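Local coordinates for protein ABC-type metal ion transport system, periplasmic component (Vibrio vulnificus, PDB 3K2D) that probably serves as the lipid-anchored methionine-binding protein of an ABC transporter and, as an immunogenic lipoprotein, activates Toll-like receptor 2, at residues A[102-111]-A[162-173]. The protein carries 4 engineered substitutions. Sequence-based numbering, arbitrary orientation.
Sequences LADGVRIAVP and LPRSLDDVALSI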
loop_
_atom_site.group_PDB
_atom_site.type_symbol
_atom_site.label_atom_id
_atom_site.label_comp_id
_atom_site.label_asym_id
_atom_site.label_seq_id
_atom_site.Cartn_x
_atom_site.Cartn_y
_atom_site.Cartn_z
ATOM N N LEU A 102 -8.978 21.139 15.053
ATOM C CA LEU A 102 -8.991 19.773 15.527
ATOM C C LEU A 102 -8.783 20.048 17.012
ATOM O O LEU A 102 -7.895 20.817 17.391
ATOM C CB LEU A 102 -7.801 19.021 14.931
ATOM C CG LEU A 102 -7.721 17.500 14.868
ATOM C CD1 LEU A 102 -9.085 16.896 14.600
ATOM C CD2 LEU A 102 -6.750 17.126 13.751
ATOM N N ALA A 103 -9.623 19.470 17.853
ATOM C CA ALA A 103 -9.487 19.702 19.276
ATOM C C ALA A 103 -8.107 19.294 19.778
ATOM O O ALA A 103 -7.450 18.418 19.213
ATOM C CB ALA A 103 -10.569 18.941 20.039
ATOM N N ASP A 104 -7.672 19.954 20.843
ATOM C CA ASP A 104 -6.394 19.660 21.454
ATOM C C ASP A 104 -6.447 18.314 22.155
ATOM O O ASP A 104 -7.485 17.918 22.684
ATOM C CB ASP A 104 -6.041 20.750 22.459
ATOM C CG ASP A 104 -5.389 21.939 21.808
ATOM O OD1 ASP A 104 -5.651 22.175 20.609
ATOM O OD2 ASP A 104 -4.620 22.641 22.494
ATOM N N GLY A 105 -5.321 17.609 22.145
ATOM C CA GLY A 105 -5.249 16.322 22.801
ATOM C C GLY A 105 -5.953 15.192 22.084
ATOM O O GLY A 105 -6.232 14.164 22.696
ATOM N N VAL A 106 -6.249 15.350 20.798
ATOM C CA VAL A 106 -6.924 14.270 20.081
ATOM C C VAL A 106 -5.968 13.127 19.779
ATOM O O VAL A 106 -4.740 13.271 19.840
ATOM C CB VAL A 106 -7.543 14.730 18.729
ATOM C CG1 VAL A 106 -8.665 15.718 18.967
ATOM C CG2 VAL A 106 -6.468 15.335 17.843
ATOM N N ARG A 107 -6.564 11.990 19.443
ATOM C CA ARG A 107 -5.840 10.776 19.104
ATOM C C ARG A 107 -5.850 10.656 17.581
ATOM O O ARG A 107 -6.884 10.831 16.949
ATOM C CB ARG A 107 -6.544 9.565 19.735
ATOM C CG ARG A 107 -5.704 8.766 20.726
ATOM C CD ARG A 107 -6.478 8.433 22.013
ATOM N NE ARG A 107 -7.694 7.663 21.769
ATOM C CZ ARG A 107 -7.744 6.335 21.656
ATOM N NH1 ARG A 107 -6.641 5.608 21.774
ATOM N NH2 ARG A 107 -8.903 5.735 21.402
ATOM N N ILE A 108 -4.689 10.387 16.999
ATOM C CA ILE A 108 -4.577 10.210 15.554
ATOM C C ILE A 108 -3.971 8.835 15.300
ATOM O O ILE A 108 -2.852 8.548 15.732
ATOM C CB ILE A 108 -3.677 11.300 14.905
ATOM C CG1 ILE A 108 -4.391 12.654 14.953
ATOM C CG2 ILE A 108 -3.337 10.914 13.478
ATOM C CD1 ILE A 108 -3.672 13.770 14.233
ATOM N N ALA A 109 -4.717 7.984 14.607
ATOM C CA ALA A 109 -4.244 6.636 14.311
ATOM C C ALA A 109 -3.438 6.576 13.007
ATOM O O ALA A 109 -3.786 7.228 12.020
ATOM C CB ALA A 109 -5.426 5.679 14.244
ATOM N N VAL A 110 -2.358 5.791 13.023
ATOM C CA VAL A 110 -1.473 5.611 11.865
ATOM C C VAL A 110 -0.973 4.159 11.818
ATOM O O VAL A 110 -1.050 3.432 12.806
ATOM C CB VAL A 110 -0.212 6.537 11.948
ATOM C CG1 VAL A 110 -0.625 7.978 12.212
ATOM C CG2 VAL A 110 0.729 6.057 13.043
ATOM N N PRO A 111 -0.479 3.712 10.654
ATOM C CA PRO A 111 0.022 2.336 10.563
ATOM C C PRO A 111 1.297 2.189 11.393
ATOM O O PRO A 111 1.978 3.177 11.663
ATOM C CB PRO A 111 0.249 2.143 9.070
ATOM C CG PRO A 111 0.422 3.534 8.554
ATOM C CD PRO A 111 -0.588 4.318 9.319
ATOM N N LEU A 162 -6.687 -0.090 10.817
ATOM C CA LEU A 162 -6.969 1.344 10.698
ATOM C C LEU A 162 -8.415 1.705 10.328
ATOM O O LEU A 162 -8.941 2.709 10.804
ATOM C CB LEU A 162 -6.030 2.014 9.687
ATOM C CG LEU A 162 -4.683 2.541 10.194
ATOM C CD1 LEU A 162 -4.880 3.168 11.579
ATOM C CD2 LEU A 162 -3.668 1.431 10.268
ATOM N N PRO A 163 -9.073 0.905 9.466
ATOM C CA PRO A 163 -10.454 1.251 9.111
ATOM C C PRO A 163 -11.332 1.375 10.350
ATOM O O PRO A 163 -11.947 2.412 10.587
ATOM C CB PRO A 163 -10.879 0.096 8.211
ATOM C CG PRO A 163 -9.611 -0.277 7.542
ATOM C CD PRO A 163 -8.615 -0.255 8.683
ATOM N N ARG A 164 -11.366 0.309 11.141
ATOM C CA ARG A 164 -12.148 0.268 12.364
ATOM C C ARG A 164 -11.687 1.324 13.375
ATOM O O ARG A 164 -12.419 1.662 14.310
ATOM C CB ARG A 164 -12.060 -1.139 12.968
ATOM C CG ARG A 164 -12.470 -1.263 14.431
ATOM C CD ARG A 164 -13.926 -0.891 14.680
ATOM N NE ARG A 164 -14.201 -0.782 16.116
ATOM C CZ ARG A 164 -15.384 -0.468 16.641
ATOM N NH1 ARG A 164 -16.427 -0.227 15.855
ATOM N NH2 ARG A 164 -15.522 -0.388 17.960
ATOM N N SER A 165 -10.488 1.866 13.187
ATOM C CA SER A 165 -9.984 2.865 14.121
ATOM C C SER A 165 -10.777 4.161 14.050
ATOM O O SER A 165 -10.843 4.900 15.025
ATOM C CB SER A 165 -8.497 3.155 13.868
ATOM O OG SER A 165 -8.301 4.083 12.817
ATOM N N LEU A 166 -11.382 4.434 12.897
ATOM C CA LEU A 166 -12.159 5.654 12.715
ATOM C C LEU A 166 -13.232 5.839 13.783
ATOM O O LEU A 166 -13.700 6.959 14.008
ATOM C CB LEU A 166 -12.810 5.673 11.325
ATOM C CG LEU A 166 -11.862 5.843 10.133
ATOM C CD1 LEU A 166 -12.632 5.672 8.833
ATOM C CD2 LEU A 166 -11.184 7.228 10.204
ATOM N N ASP A 167 -13.613 4.754 14.450
ATOM C CA ASP A 167 -14.643 4.819 15.483
ATOM C C ASP A 167 -14.090 5.085 16.876
ATOM O O ASP A 167 -14.850 5.238 17.824
ATOM C CB ASP A 167 -15.447 3.512 15.513
ATOM C CG ASP A 167 -16.258 3.283 14.234
ATOM O OD1 ASP A 167 -17.120 4.129 13.893
ATOM O OD2 ASP A 167 -16.038 2.243 13.574
ATOM N N ASP A 168 -12.770 5.155 16.999
ATOM C CA ASP A 168 -12.144 5.357 18.299
ATOM C C ASP A 168 -11.227 6.560 18.403
ATOM O O ASP A 168 -10.895 6.988 19.508
ATOM C CB ASP A 168 -11.362 4.105 18.675
ATOM C CG ASP A 168 -12.194 2.853 18.548
ATOM O OD1 ASP A 168 -13.142 2.689 19.344
ATOM O OD2 ASP A 168 -11.912 2.040 17.641
ATOM N N VAL A 169 -10.806 7.102 17.267
ATOM C CA VAL A 169 -9.920 8.253 17.285
ATOM C C VAL A 169 -10.505 9.409 16.507
ATOM O O VAL A 169 -11.523 9.261 15.835
ATOM C CB VAL A 169 -8.544 7.905 16.694
ATOM C CG1 VAL A 169 -7.915 6.775 17.492
ATOM C CG2 VAL A 169 -8.690 7.522 15.228
ATOM N N ALA A 170 -9.854 10.562 16.594
ATOM C CA ALA A 170 -10.331 11.745 15.898
ATOM C C ALA A 170 -10.059 11.674 14.401
ATOM O O ALA A 170 -10.824 12.210 13.591
ATOM C CB ALA A 170 -9.677 12.985 16.482
ATOM N N LEU A 171 -8.978 10.999 14.030
ATOM C CA LEU A 171 -8.612 10.908 12.626
ATOM C C LEU A 171 -7.580 9.804 12.389
ATOM O O LEU A 171 -6.708 9.570 13.221
ATOM C CB LEU A 171 -8.081 12.279 12.179
ATOM C CG LEU A 171 -7.633 12.526 10.739
ATOM C CD1 LEU A 171 -7.880 13.983 10.388
ATOM C CD2 LEU A 171 -6.155 12.157 10.577
ATOM N N SER A 172 -7.686 9.129 11.251
ATOM C CA SER A 172 -6.775 8.039 10.922
ATOM C C SER A 172 -6.234 8.102 9.508
ATOM O O SER A 172 -6.975 8.336 8.559
ATOM C CB SER A 172 -7.476 6.690 11.082
ATOM O OG SER A 172 -8.039 6.536 12.367
ATOM N N ILE A 173 -4.931 7.884 9.377
ATOM C CA ILE A 173 -4.285 7.849 8.074
ATOM C C ILE A 173 -4.340 6.371 7.696
ATOM O O ILE A 173 -3.733 5.528 8.356
ATOM C CB ILE A 173 -2.833 8.368 8.163
ATOM C CG1 ILE A 173 -2.868 9.889 8.391
ATOM C CG2 ILE A 173 -2.063 8.023 6.889
ATOM C CD1 ILE A 173 -1.509 10.529 8.597
#
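Ala109 and Ser172 pair side by side as bridge partners on neighbouring parallel strands, 107-111 and 171-173, with both side chains on one sheet face. They belong to the mixed sheet of one lobe of a periplasmic binding protein fold. Strand 153-157 flanks 107-111 on its other edge. The backbone of Ala109 is gripped twice: its N donates to Leu171 O at 2.9 Å, and its O accepts from Ile173 N at 3.0 Å. The Ala109 methyl is buried against the short helical segment 162-165. Leu162 CD1, Ser165 OG, Val169 CG2 and Ser172 OG approach it from one half, with Leu162 CD1 at 3.7 Å from Ala109 CB.

Arg107 is the other main contributor to the contact. Its chain bends at chi2 (134°) and chi3 (59°), which folds the guanidinium back over Val169. Val169 CG1 sits over the centre of one guanidinium face, 4.1 Å above the plane. Arg107 NH2 also makes a weak hydrogen bond to Asp168 O.

On the sheet face of Ile108, Leu171 CD2 packs against Ile108 CG2. Pro111, at the strand end toward the bound methionine, rests on Leu162 CD2. Ala170 N donates to Arg107 O, and Ala170 CB touches Val106 CB at 3.6 Å.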